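Local coordinates for protein kcn28 (Kitasatospora, PDB 6J31) that is of undetermined function but has the two-domain GT-B architecture of the erythromycin biosynthesis protein CIII-like family, at residues G5-V10 and R31-T36; Y57-P62 and L82-G87; R204-G209 and T383-D388; A231-G236 and V298-G303; V262-R267 and N285-L290. All coordinates share one frame; numbering follows the deposited sequence.

Interaction 1. Residues G5-V10 and R31-T36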
# COMPACT_ATOMS: atom_id res chain seq x y z
N GLY A 5 28.15 -7.32 1.54
CA GLY A 5 27.18 -7.77 2.51
C GLY A 5 25.92 -8.34 1.87
O GLY A 5 25.56 -8.02 0.73
N HIS A 6 25.23 -9.17 2.63
CA HIS A 6 24.05 -9.88 2.17
C HIS A 6 22.82 -9.29 2.86
O HIS A 6 22.71 -9.34 4.09
CB HIS A 6 24.18 -11.38 2.46
CG HIS A 6 22.96 -12.17 2.11
ND1 HIS A 6 22.75 -13.45 2.59
CD2 HIS A 6 21.89 -11.88 1.33
CE1 HIS A 6 21.60 -13.90 2.13
NE2 HIS A 6 21.06 -12.97 1.36
N ILE A 7 21.92 -8.72 2.06
CA ILE A 7 20.65 -8.17 2.53
C ILE A 7 19.53 -9.09 2.07
O ILE A 7 19.43 -9.40 0.88
CB ILE A 7 20.42 -6.74 2.00
CG1 ILE A 7 21.48 -5.78 2.53
CG2 ILE A 7 19.02 -6.26 2.34
CD1 ILE A 7 21.48 -4.44 1.84
N ALA A 8 18.70 -9.53 3.01
CA ALA A 8 17.58 -10.41 2.70
C ALA A 8 16.27 -9.65 2.87
O ALA A 8 15.94 -9.21 3.98
CB ALA A 8 17.58 -11.65 3.59
N MET A 9 15.53 -9.52 1.78
CA MET A 9 14.20 -8.93 1.77
C MET A 9 13.16 -10.05 1.77
O MET A 9 13.34 -11.07 1.09
CB MET A 9 14.02 -8.03 0.54
CG MET A 9 12.62 -7.46 0.35
SD MET A 9 12.10 -6.36 1.67
CE MET A 9 10.42 -6.01 1.17
N VAL A 10 12.11 -9.89 2.57
CA VAL A 10 11.02 -10.85 2.64
C VAL A 10 9.70 -10.09 2.52
O VAL A 10 9.50 -9.08 3.20
CB VAL A 10 11.05 -11.67 3.95
CG1 VAL A 10 10.03 -12.81 3.90
CG2 VAL A 10 12.45 -12.20 4.25
N ARG A 31 23.90 -0.57 -5.45
CA ARG A 31 25.01 -0.17 -4.60
C ARG A 31 26.02 -1.29 -4.38
O ARG A 31 26.93 -1.13 -3.56
CB ARG A 31 24.49 0.33 -3.25
CG ARG A 31 23.68 1.61 -3.36
CD ARG A 31 23.40 2.22 -2.01
NE ARG A 31 22.52 3.38 -2.14
CZ ARG A 31 22.29 4.26 -1.18
NH1 ARG A 31 22.87 4.11 0.01
NH2 ARG A 31 21.48 5.29 -1.39
N GLY A 32 25.87 -2.41 -5.08
CA GLY A 32 26.82 -3.50 -5.01
C GLY A 32 26.56 -4.54 -3.95
O GLY A 32 27.43 -5.40 -3.74
N HIS A 33 25.42 -4.50 -3.28
CA HIS A 33 25.12 -5.50 -2.26
C HIS A 33 24.52 -6.76 -2.89
O HIS A 33 23.89 -6.73 -3.95
CB HIS A 33 24.15 -4.96 -1.23
CG HIS A 33 24.65 -3.77 -0.48
ND1 HIS A 33 25.74 -3.83 0.36
CD2 HIS A 33 24.21 -2.49 -0.43
CE1 HIS A 33 25.96 -2.63 0.88
NE2 HIS A 33 25.04 -1.80 0.42
N ARG A 34 24.69 -7.87 -2.18
CA ARG A 34 23.99 -9.10 -2.54
C ARG A 34 22.64 -9.09 -1.84
O ARG A 34 22.57 -9.16 -0.61
CB ARG A 34 24.79 -10.34 -2.15
CG ARG A 34 24.03 -11.61 -2.48
CD ARG A 34 24.57 -12.82 -1.76
NE ARG A 34 23.76 -14.00 -2.04
CZ ARG A 34 23.66 -15.04 -1.22
NH1 ARG A 34 24.34 -15.05 -0.08
NH2 ARG A 34 22.89 -16.07 -1.55
N VAL A 35 21.57 -8.99 -2.63
CA VAL A 35 20.21 -8.90 -2.11
C VAL A 35 19.46 -10.17 -2.51
O VAL A 35 19.39 -10.50 -3.70
CB VAL A 35 19.49 -7.65 -2.61
CG1 VAL A 35 18.11 -7.54 -1.96
CG2 VAL A 35 20.31 -6.42 -2.31
N THR A 36 18.94 -10.88 -1.52
CA THR A 36 18.03 -11.99 -1.77
C THR A 36 16.62 -11.54 -1.39
O THR A 36 16.45 -10.74 -0.46
CB THR A 36 18.42 -13.24 -0.98
OG1 THR A 36 18.49 -12.96 0.42
CG2 THR A 36 19.78 -13.76 -1.47

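Interaction 2. Residues Y57-P62 and L82-G87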
# COMPACT_ATOMS: atom_id res chain seq x y z
N TYR A 57 9.23 -19.27 -1.63
CA TYR A 57 8.54 -19.99 -0.57
C TYR A 57 7.06 -20.00 -0.90
O TYR A 57 6.57 -19.13 -1.62
CB TYR A 57 8.80 -19.37 0.82
CG TYR A 57 7.98 -18.13 1.14
CD1 TYR A 57 6.69 -18.24 1.63
CD2 TYR A 57 8.51 -16.86 0.94
CE1 TYR A 57 5.93 -17.11 1.92
CE2 TYR A 57 7.76 -15.73 1.23
CZ TYR A 57 6.47 -15.86 1.71
OH TYR A 57 5.71 -14.75 2.01
N THR A 58 6.35 -20.98 -0.36
CA THR A 58 4.93 -21.15 -0.65
C THR A 58 4.12 -20.34 0.35
O THR A 58 4.17 -20.59 1.56
CB THR A 58 4.54 -22.63 -0.60
OG1 THR A 58 5.27 -23.34 -1.60
CG2 THR A 58 3.04 -22.80 -0.84
N SER A 59 3.37 -19.37 -0.16
CA SER A 59 2.52 -18.53 0.66
C SER A 59 1.19 -19.23 0.91
O SER A 59 0.66 -19.91 0.03
CB SER A 59 2.28 -17.18 -0.01
OG SER A 59 1.31 -16.42 0.69
N ALA A 60 0.66 -19.05 2.11
CA ALA A 60 -0.69 -19.50 2.44
C ALA A 60 -1.73 -18.41 2.24
O ALA A 60 -2.92 -18.67 2.43
CB ALA A 60 -0.74 -20.01 3.89
N LEU A 61 -1.30 -17.18 1.88
CA LEU A 61 -2.26 -16.12 1.61
C LEU A 61 -2.87 -16.31 0.23
O LEU A 61 -2.15 -16.60 -0.73
CB LEU A 61 -1.60 -14.75 1.70
CG LEU A 61 -0.92 -14.38 3.02
CD1 LEU A 61 -0.33 -12.99 2.96
CD2 LEU A 61 -1.90 -14.49 4.17
N PRO A 62 -4.20 -16.16 0.10
CA PRO A 62 -4.89 -16.38 -1.18
C PRO A 62 -4.68 -15.25 -2.18
O PRO A 62 -5.13 -14.13 -1.94
CB PRO A 62 -6.35 -16.49 -0.75
CG PRO A 62 -6.44 -15.63 0.47
CD PRO A 62 -5.13 -15.84 1.19
N LEU A 82 -2.33 -16.30 10.38
CA LEU A 82 -1.54 -17.13 11.29
C LEU A 82 -1.06 -18.40 10.60
O LEU A 82 0.06 -18.86 10.85
CB LEU A 82 -2.36 -17.46 12.54
CG LEU A 82 -1.64 -18.19 13.68
CD1 LEU A 82 -0.37 -17.46 14.09
CD2 LEU A 82 -2.56 -18.32 14.87
N ASP A 83 -1.89 -18.96 9.72
CA ASP A 83 -1.45 -20.11 8.92
C ASP A 83 -0.25 -19.74 8.06
O ASP A 83 0.69 -20.52 7.93
CB ASP A 83 -2.59 -20.62 8.04
CG ASP A 83 -3.65 -21.36 8.83
OD1 ASP A 83 -3.44 -21.66 10.03
OD2 ASP A 83 -4.70 -21.68 8.23
N ASP A 84 -0.29 -18.56 7.44
CA ASP A 84 0.83 -18.12 6.62
C ASP A 84 2.09 -17.91 7.46
O ASP A 84 3.19 -18.26 7.03
CB ASP A 84 0.47 -16.85 5.86
CG ASP A 84 1.50 -16.48 4.81
OD1 ASP A 84 1.79 -17.32 3.92
OD2 ASP A 84 2.03 -15.35 4.87
N ALA A 85 1.94 -17.33 8.65
CA ALA A 85 3.10 -17.13 9.52
C ALA A 85 3.70 -18.47 9.95
O ALA A 85 4.92 -18.63 9.95
CB ALA A 85 2.71 -16.30 10.74
N VAL A 86 2.85 -19.43 10.30
CA VAL A 86 3.33 -20.75 10.70
C VAL A 86 4.04 -21.44 9.54
O VAL A 86 5.06 -22.11 9.73
CB VAL A 86 2.16 -21.59 11.24
CG1 VAL A 86 2.56 -23.05 11.40
CG2 VAL A 86 1.68 -21.03 12.57
N GLY A 87 3.51 -21.29 8.32
CA GLY A 87 4.13 -21.90 7.16
C GLY A 87 5.39 -21.18 6.69
O GLY A 87 6.30 -21.81 6.12
O HOH W 1 2.86 -14.93 2.36
O HOH W 2 3.21 -20.02 4.40

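Interaction 3. Residues R204-G209 and T383-D388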
# COMPACT_ATOMS: atom_id res chain seq x y z
N ARG A 204 12.02 4.76 16.51
CA ARG A 204 11.71 3.43 16.00
C ARG A 204 11.21 3.43 14.57
O ARG A 204 11.63 2.59 13.77
CB ARG A 204 10.67 2.78 16.92
CG ARG A 204 10.34 1.35 16.60
CD ARG A 204 9.23 0.85 17.51
NE ARG A 204 9.61 0.90 18.91
CZ ARG A 204 10.24 -0.08 19.55
NH1 ARG A 204 10.57 -1.19 18.90
NH2 ARG A 204 10.54 0.05 20.83
N PHE A 205 10.31 4.35 14.21
CA PHE A 205 9.72 4.44 12.88
C PHE A 205 10.30 5.64 12.15
O PHE A 205 10.39 6.73 12.72
CB PHE A 205 8.20 4.57 12.95
CG PHE A 205 7.49 3.41 13.61
CD1 PHE A 205 7.04 2.34 12.86
CD2 PHE A 205 7.24 3.41 14.97
CE1 PHE A 205 6.39 1.27 13.45
CE2 PHE A 205 6.58 2.35 15.58
CZ PHE A 205 6.15 1.28 14.82
N THR A 206 10.70 5.45 10.90
CA THR A 206 11.18 6.55 10.06
C THR A 206 10.22 6.74 8.90
O THR A 206 9.98 5.81 8.13
CB THR A 206 12.59 6.28 9.54
OG1 THR A 206 13.51 6.22 10.63
CG2 THR A 206 13.03 7.40 8.60
N PHE A 207 9.69 7.96 8.76
CA PHE A 207 8.81 8.28 7.64
C PHE A 207 9.67 8.58 6.42
O PHE A 207 10.39 9.58 6.38
CB PHE A 207 7.90 9.46 7.99
CG PHE A 207 6.92 9.14 9.09
CD1 PHE A 207 5.90 8.24 8.87
CD2 PHE A 207 7.02 9.76 10.33
CE1 PHE A 207 5.00 7.94 9.87
CE2 PHE A 207 6.12 9.47 11.33
CZ PHE A 207 5.10 8.56 11.10
N ILE A 208 9.62 7.69 5.43
CA ILE A 208 10.51 7.76 4.28
C ILE A 208 9.80 8.44 3.12
O ILE A 208 10.44 9.10 2.29
CB ILE A 208 11.00 6.35 3.90
CG1 ILE A 208 11.92 5.81 5.00
CG2 ILE A 208 11.73 6.35 2.56
CD1 ILE A 208 13.26 6.50 5.06
N GLY A 209 8.48 8.30 3.05
CA GLY A 209 7.76 8.63 1.85
C GLY A 209 7.95 7.53 0.83
O GLY A 209 8.60 6.51 1.10
N THR A 383 14.04 6.95 -1.59
CA THR A 383 14.85 5.75 -1.80
C THR A 383 16.24 5.89 -1.21
O THR A 383 16.73 4.98 -0.53
CB THR A 383 14.94 5.46 -3.30
OG1 THR A 383 13.63 5.23 -3.83
CG2 THR A 383 15.81 4.25 -3.56
N MET A 384 16.90 7.02 -1.46
CA MET A 384 18.28 7.17 -1.03
C MET A 384 18.40 7.19 0.48
O MET A 384 19.32 6.59 1.04
CB MET A 384 18.89 8.44 -1.63
CG MET A 384 18.86 8.46 -3.15
SD MET A 384 19.80 7.11 -3.91
CE MET A 384 19.10 7.12 -5.56
N ARG A 385 17.47 7.85 1.17
CA ARG A 385 17.52 7.85 2.63
C ARG A 385 17.25 6.45 3.19
O ARG A 385 17.91 6.01 4.13
CB ARG A 385 16.55 8.86 3.22
CG ARG A 385 16.72 9.02 4.72
CD ARG A 385 15.62 9.85 5.36
NE ARG A 385 15.83 9.95 6.80
CZ ARG A 385 14.97 10.50 7.65
NH1 ARG A 385 13.83 11.02 7.20
NH2 ARG A 385 15.24 10.53 8.94
N ALA A 386 16.28 5.74 2.60
CA ALA A 386 15.97 4.39 3.06
C ALA A 386 17.17 3.46 2.87
O ALA A 386 17.51 2.68 3.77
CB ALA A 386 14.75 3.85 2.32
N ALA A 387 17.83 3.54 1.71
CA ALA A 387 19.01 2.71 1.48
C ALA A 387 20.13 3.08 2.45
O ALA A 387 20.83 2.19 2.96
CB ALA A 387 19.47 2.86 0.03
N ASP A 388 20.32 4.37 2.72
CA ASP A 388 21.36 4.78 3.66
C ASP A 388 21.10 4.24 5.05
O ASP A 388 22.02 3.80 5.75
CB ASP A 388 21.49 6.30 3.69
CG ASP A 388 22.02 6.88 2.39
OD1 ASP A 388 22.50 6.10 1.53
OD2 ASP A 388 21.96 8.11 2.22
O HOH W 3 10.87 11.60 8.40

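Interaction 4. Residues A231-G236 and V298-G303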
# COMPACT_ATOMS: atom_id res chain seq x y z
N ALA A 231 -10.66 13.45 -16.50
CA ALA A 231 -10.94 12.75 -15.26
C ALA A 231 -10.55 11.29 -15.40
O ALA A 231 -10.82 10.67 -16.43
CB ALA A 231 -12.41 12.85 -14.88
N LEU A 232 -9.94 10.73 -14.36
CA LEU A 232 -9.61 9.32 -14.30
C LEU A 232 -10.37 8.68 -13.15
O LEU A 232 -10.30 9.16 -12.02
CB LEU A 232 -8.10 9.09 -14.13
CG LEU A 232 -7.72 7.64 -13.81
CD1 LEU A 232 -8.07 6.70 -14.96
CD2 LEU A 232 -6.25 7.52 -13.43
N VAL A 233 -11.12 7.62 -13.45
CA VAL A 233 -11.83 6.84 -12.43
C VAL A 233 -11.17 5.48 -12.37
O VAL A 233 -11.22 4.70 -13.33
CB VAL A 233 -13.32 6.72 -12.75
CG1 VAL A 233 -14.01 5.83 -11.71
CG2 VAL A 233 -13.97 8.09 -12.79
N SER A 234 -10.55 5.17 -11.23
CA SER A 234 -9.83 3.91 -11.07
C SER A 234 -9.91 3.50 -9.61
O SER A 234 -9.20 4.05 -8.77
CB SER A 234 -8.38 4.04 -11.53
OG SER A 234 -7.77 2.76 -11.65
N LEU A 235 -10.78 2.54 -9.31
CA LEU A 235 -10.88 2.01 -7.96
C LEU A 235 -9.95 0.80 -7.87
O LEU A 235 -10.37 -0.36 -7.84
CB LEU A 235 -12.32 1.64 -7.65
CG LEU A 235 -13.38 2.69 -8.01
CD1 LEU A 235 -14.76 2.19 -7.60
CD2 LEU A 235 -13.09 4.03 -7.34
N GLY A 236 -8.66 1.09 -7.80
CA GLY A 236 -7.65 0.06 -7.94
C GLY A 236 -7.36 -0.76 -6.71
O GLY A 236 -6.20 -0.90 -6.32
N VAL A 298 -8.77 15.48 -12.30
CA VAL A 298 -9.33 14.89 -11.09
C VAL A 298 -9.13 13.39 -11.16
O VAL A 298 -9.02 12.81 -12.25
CB VAL A 298 -10.81 15.27 -10.87
CG1 VAL A 298 -11.70 14.48 -11.81
CG2 VAL A 298 -11.22 15.02 -9.43
N PHE A 299 -9.06 12.75 -9.99
CA PHE A 299 -8.77 11.33 -9.88
C PHE A 299 -9.75 10.73 -8.87
O PHE A 299 -9.78 11.16 -7.71
CB PHE A 299 -7.32 11.12 -9.44
CG PHE A 299 -6.92 9.68 -9.26
CD1 PHE A 299 -7.55 8.66 -9.94
CD2 PHE A 299 -5.88 9.35 -8.40
CE1 PHE A 299 -7.17 7.34 -9.76
CE2 PHE A 299 -5.49 8.04 -8.21
CZ PHE A 299 -6.13 7.03 -8.90
N VAL A 300 -10.55 9.77 -9.31
CA VAL A 300 -11.51 9.09 -8.44
C VAL A 300 -10.95 7.71 -8.10
O VAL A 300 -10.76 6.88 -8.99
CB VAL A 300 -12.89 8.97 -9.09
CG1 VAL A 300 -13.88 8.38 -8.10
CG2 VAL A 300 -13.36 10.33 -9.60
N THR A 301 -10.69 7.47 -6.81
CA THR A 301 -10.03 6.26 -6.35
C THR A 301 -10.70 5.77 -5.08
O THR A 301 -11.46 6.50 -4.44
CB THR A 301 -8.53 6.49 -6.11
OG1 THR A 301 -7.95 5.32 -5.52
CG2 THR A 301 -8.32 7.68 -5.18
N HIS A 302 -10.42 4.51 -4.71
CA HIS A 302 -10.89 3.99 -3.43
C HIS A 302 -10.20 4.66 -2.24
O HIS A 302 -10.74 4.63 -1.14
CB HIS A 302 -10.67 2.48 -3.30
CG HIS A 302 -11.78 1.64 -3.86
ND1 HIS A 302 -13.11 1.87 -3.58
CD2 HIS A 302 -11.74 0.52 -4.63
CE1 HIS A 302 -13.85 0.96 -4.19
NE2 HIS A 302 -13.05 0.13 -4.83
N GLY A 303 -9.03 5.25 -2.45
CA GLY A 303 -8.24 5.74 -1.33
C GLY A 303 -7.18 4.80 -0.82
O GLY A 303 -6.72 4.98 0.32

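Interaction 5. Residues V262-R267 and N285-L290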
# COMPACT_ATOMS: atom_id res chain seq x y z
N VAL A 262 -11.71 8.90 -18.43
CA VAL A 262 -10.98 7.65 -18.60
C VAL A 262 -11.44 6.73 -17.47
O VAL A 262 -11.07 6.94 -16.31
CB VAL A 262 -9.46 7.84 -18.57
CG1 VAL A 262 -8.76 6.48 -18.62
CG2 VAL A 262 -9.01 8.73 -19.72
N LEU A 263 -12.23 5.73 -17.81
CA LEU A 263 -12.88 4.88 -16.83
C LEU A 263 -12.18 3.52 -16.83
O LEU A 263 -12.31 2.75 -17.78
CB LEU A 263 -14.37 4.74 -17.15
CG LEU A 263 -15.23 3.86 -16.25
CD1 LEU A 263 -14.88 4.08 -14.79
CD2 LEU A 263 -16.71 4.15 -16.49
N GLN A 264 -11.46 3.23 -15.74
CA GLN A 264 -10.78 1.95 -15.59
C GLN A 264 -11.67 1.07 -14.72
O GLN A 264 -11.87 1.36 -13.54
CB GLN A 264 -9.39 2.14 -14.98
CG GLN A 264 -8.48 0.94 -15.18
CD GLN A 264 -7.80 0.49 -13.90
OE1 GLN A 264 -6.58 0.36 -13.85
NE2 GLN A 264 -8.59 0.24 -12.86
N ILE A 265 -12.19 -0.00 -15.32
CA ILE A 265 -13.20 -0.85 -14.70
C ILE A 265 -12.63 -2.09 -14.04
O ILE A 265 -13.35 -2.76 -13.29
CB ILE A 265 -14.26 -1.26 -15.74
CG1 ILE A 265 -13.56 -1.84 -16.96
CG2 ILE A 265 -15.11 -0.06 -16.13
CD1 ILE A 265 -14.48 -2.21 -18.05
N GLY A 266 -11.39 -2.45 -14.34
CA GLY A 266 -10.76 -3.62 -13.75
C GLY A 266 -10.86 -4.85 -14.64
O GLY A 266 -11.73 -4.97 -15.51
N ARG A 267 -9.93 -5.77 -14.42
CA ARG A 267 -9.81 -7.03 -15.13
C ARG A 267 -11.06 -7.90 -15.03
O ARG A 267 -11.30 -8.72 -15.92
CB ARG A 267 -8.59 -7.80 -14.59
CG ARG A 267 -8.66 -8.14 -13.11
CD ARG A 267 -7.30 -8.01 -12.46
NE ARG A 267 -6.87 -6.62 -12.39
CZ ARG A 267 -7.49 -5.71 -11.64
NH1 ARG A 267 -8.54 -6.07 -10.92
NH2 ARG A 267 -7.06 -4.45 -11.61
N ASN A 285 -9.80 -1.90 -19.12
CA ASN A 285 -9.66 -2.80 -17.99
C ASN A 285 -8.48 -2.42 -17.11
O ASN A 285 -8.49 -2.65 -15.90
CB ASN A 285 -9.50 -4.23 -18.49
CG ASN A 285 -10.67 -4.67 -19.33
OD1 ASN A 285 -11.78 -4.87 -18.82
ND2 ASN A 285 -10.45 -4.78 -20.63
N TRP A 286 -7.45 -1.83 -17.72
CA TRP A 286 -6.29 -1.34 -17.00
C TRP A 286 -5.73 -0.19 -17.81
O TRP A 286 -5.80 -0.19 -19.04
CB TRP A 286 -5.26 -2.46 -16.78
CG TRP A 286 -3.95 -2.04 -16.19
CD1 TRP A 286 -3.58 -2.11 -14.87
CD2 TRP A 286 -2.81 -1.51 -16.89
NE1 TRP A 286 -2.30 -1.64 -14.71
CE2 TRP A 286 -1.80 -1.27 -15.93
CE3 TRP A 286 -2.55 -1.21 -18.23
CZ2 TRP A 286 -0.56 -0.74 -16.27
CZ3 TRP A 286 -1.31 -0.69 -18.57
CH2 TRP A 286 -0.33 -0.46 -17.59
N VAL A 287 -5.20 0.82 -17.12
CA VAL A 287 -4.63 1.98 -17.80
C VAL A 287 -3.24 2.23 -17.23
O VAL A 287 -2.92 1.79 -16.12
CB VAL A 287 -5.52 3.24 -17.62
CG1 VAL A 287 -6.97 2.93 -17.87
CG2 VAL A 287 -5.32 3.83 -16.23
N PRO A 288 -2.39 2.94 -17.98
CA PRO A 288 -1.14 3.41 -17.39
C PRO A 288 -1.43 4.56 -16.45
O PRO A 288 -1.49 5.71 -16.88
CB PRO A 288 -0.31 3.85 -18.61
CG PRO A 288 -1.34 4.21 -19.64
CD PRO A 288 -2.51 3.29 -19.41
N GLN A 289 -1.61 4.25 -15.17
CA GLN A 289 -2.19 5.22 -14.24
C GLN A 289 -1.36 6.49 -14.17
O GLN A 289 -1.90 7.60 -14.28
CB GLN A 289 -2.34 4.60 -12.86
CG GLN A 289 -3.11 5.49 -11.90
CD GLN A 289 -3.73 4.72 -10.75
OE1 GLN A 289 -4.70 3.98 -10.94
NE2 GLN A 289 -3.17 4.89 -9.56
N LEU A 290 -0.04 6.36 -14.01
CA LEU A 290 0.81 7.54 -13.91
C LEU A 290 0.77 8.37 -15.19
O LEU A 290 0.89 9.60 -15.14
CB LEU A 290 2.24 7.11 -13.59
CG LEU A 290 2.47 6.78 -12.11
CD1 LEU A 290 3.92 6.39 -11.87
CD2 LEU A 290 2.06 7.95 -11.23

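Interaction 1. Residues G5-V10 and R31-T36
The ring of His-6 is gripped from two directions by side chains of the neighbouring strand. At its edge and in its plane, NE2 meets Thr-36 OG1 at 2.7 Å in a nearly straight hydrogen bond in which either atom could be the donor. Over one face lies the guanidinium of Arg-34, flat-stacked with centres 4.1 Å apart and planes only 26° from parallel. His-6 CG is anti to the backbone N (chi1 176°), which swings the ring across to the second strand, and the extended Arg-34 chain runs out far enough to cover it.

On the opposite face of the sheet, Ile-7 stands beside Val-35, and Ile-7 CD1 sits over the His-33 ring, 4.0 Å from CG.

The backbones pair as parallel strands, His-6 to Ala-8 against Arg-34 to Thr-36. Arg-34 N donates to Gly-5 O at 3.0 Å, Ile-7 N to Arg-34 O at 2.8 Å, Thr-36 N to Ile-7 O at 2.9 Å, and Met-9 N to Thr-36 O at 2.7 Å. Helix 22-30 links the two strands in a beta-alpha-beta crossover and packs its Ile-25, Leu-28 and Val-29 on Val-35.

A second shell fixes the polar groups: Asp-99 forms a salt bridge with Arg-34, Tyr-96 OH bonds Thr-36 OG1, and Glu-391 bonds His-33 NE2. The buried imidazole of His-6 is thus fixed in rotation by an edge bond and a face stack, and a positive guanidinium so close would probably disfavour its protonation, although nearby carboxylates, Asp-99 and more weakly Glu-53, may offset the effect.

Interaction 2. Residues Y57-P62 and L82-G87
Ser-59 opens an ST turn beside the ligand pocket, and the turn is pinned through Ala-60 to Asp-84 of helix 74-96. Ser-59 OG accepts from Leu-61 N at 3.0 Å, and this bend exposes Ala-60 N to the helix. There it donates to Asp-84 OD1 at 2.7 Å, with 161° at the hydrogen. The amide comes to the anti side of the carboxylate oxygen, 27° out of the carboxylate plane. Asp-84 CG is anti to its own backbone N (chi1 -170°), a setting that carries the carboxylate out from the helix to the turn.

Apolar groups fill in around this bond. Leu-61 crosses the aspartate at about a right angle: its CG lies 3.6 Å from Asp-84 OD2, and its CD2 is 3.7 Å from Asp-84 CB. The methyl of Ala-60 rests 3.7 Å from Asp-84 CA.

One water joins three side chains. It donates to Asp-84 OD2 at 2.7 Å and to Tyr-57 OH at 2.9 Å, meeting the tyrosine ring at its edge, in plane, and it also bonds Ser-59 OG at 2.7 Å; Tyr-57 OH bonds Ser-11 O as well. OD1 takes the turn's amide directly, while OD2 is tied to the loop through this water. A second, less certain water links Thr-58 O to OD1.

Leu-61 also touches Phe-81 of the pocket. The loop follows strand 53-56, at one border of the N-terminal sheet, and lies against helix 74-96. Helix 152-167 packs on Leu-82, Ala-85 and Val-86, and its Arg-160 forms a salt bridge with Asp-83.

Interaction 3. Residues R204-G209 and T383-D388
Arg-385 leaves its helix with CG anti to the backbone N (chi1 -172°) and stays extended as far as NE, while in Thr-206 a chi1 of -64° puts OG1 anti to the carbonyl carbon and leaves the CG2 methyl anti to the backbone N; the two side chains consequently meet tip to tip. The Thr-206 methyl sits over the centre of one guanidinium face, with CG2 3.8 Å from Arg-385 CZ. The rim stays available at NH1, where a water accepts from Arg-385 NH1 at 3.2 Å and donates to Phe-207 O at 2.9 Å, bridging helix to strand; NH1 also makes a weak hydrogen bond to His-380 O.

Strand 205-207 is an edge strand of the N-terminal sheet, and helix 382-391 comes from the end of the chain, returning to the N-terminal domain as is usual in GT-B proteins. Next to the arginine, Ile-208 wedges between sheet and helix: its CG2 lies 3.9 Å from Ala-386 CB, and its CD1 packs against the aliphatic Arg-385 CD at 4.1 Å. Beyond them, Leu-24 and Leu-28 of helix 22-30 pack on Ala-386 and Ala-387.

Interaction 4. Residues A231-G236 and V298-G303
Leu-235 lies across the His-302 ring at about a right angle; three of its four side-chain carbons lie against the ring and the fourth turns to the backbone. CB sits over the face of the imidazole, 3.5 Å from its centroid and 27° off the ring normal, a close CH-pi contact. CG, anti to the carbonyl carbon (chi1 -48°), stays near the rim of the ring, 4.1 Å from His-302 NE2. At the tip the branches part: CD1 follows the ring to His-302 CE1 at 3.7 Å, whereas CD2 lies 3.7 Å from Thr-301 C. The ring itself is held by a hydrogen bond from ND1 to Ala-321 O.

Behind this pair the strands run parallel. Val-300 N donates to Leu-232 O at 2.8 Å, and Ser-234 N to Val-300 O, also at 2.8 Å; both bonds are nearly straight. Leu-232 and Phe-299 lie side by side on one face of the sheet, Leu-232 CD2 to Phe-299 CE1 at 3.8 Å, and Val-233 and Val-300 do so on the other.

The chain turns at both ends: an inverse gamma turn is centred on Leu-235, and Thr-301 OG1 accepts from Gly-303 N at 3.3 Å in an ST turn. These are the first and fourth strands of a parallel sheet ordered 3-2-1-4-5-6, the central pair of a Rossmann-like domain, whose loops after the strand ends face the interdomain cleft in GT-B folds.

Interaction 5. Residues V262-R267 and N285-L290
Gln-264 and Val-287 form the close-packed part of this contact. The glutamine lays its aliphatic stem on the second segment: CG is 3.7 Å from Val-287 CG1 and 3.6 Å from Trp-286 CA. Gln-264 CG stands anti to the backbone N (chi1 -162°), and the chain then bends at chi2, which turns the amide along the backbone of 285-287 and leaves OE1 3.6 Å from Val-287 N. Deeper in, Val-262 CG1 adds an apolar contact to Val-287 CG1 at 4.0 Å.

The end toward Asn-285 is held less firmly. Its one direct hydrogen bond is weak: Gly-266 N reaches Asn-285 O at 3.3 Å with only 122° at the hydrogen. Gly-266 has a positive phi of 96°, where a side chain would run into the preceding carbonyl. Nearby, Asn-285 OD1 stands 3.3 Å from Gly-266 O, two acceptors that cannot bond each other, and the amide is held instead by Asp-270 through ND2. Ile-265 CD1 touches Asn-285 OD1, while Arg-267 and Trp-286 lie on the exposed side.

Strand 259-264 runs between strands 229-234 and 281-284 in the C-terminal sheet. Leaving 281-284, the chain folds over the end of this strand through Asn-285 to Val-287, and Pro-288 then takes the N-cap position of helix 289-294. Leu-263, pointing the other way, packs on helix 243-253.

In the fold
The five contacts divide between the two domains. Interactions 1, 2 and 3 belong to the N-terminal domain, where interactions 1 and 3 reach the same sheet and are joined by a salt bridge between Arg-31 NH1 and Asp-388 OD1. Interactions 4 and 5 share the C-terminal sheet, their centres 9 Å apart, and meet as neighbouring strands, Val-233 O to Gln-264 N at 2.8 Å. The centres of interactions 1 and 4 lie about 36 Å apart. The bound (2E,2'E)-3,3'-(1,2-phenylene)di(prop-2-enoic acid) is about 7 Å from the Leu-61 side chain of interaction 2 and about 13 Å from the His-302 side chain of interaction 4, with pocket residues from both domains, including Phe-81 and Asn-325.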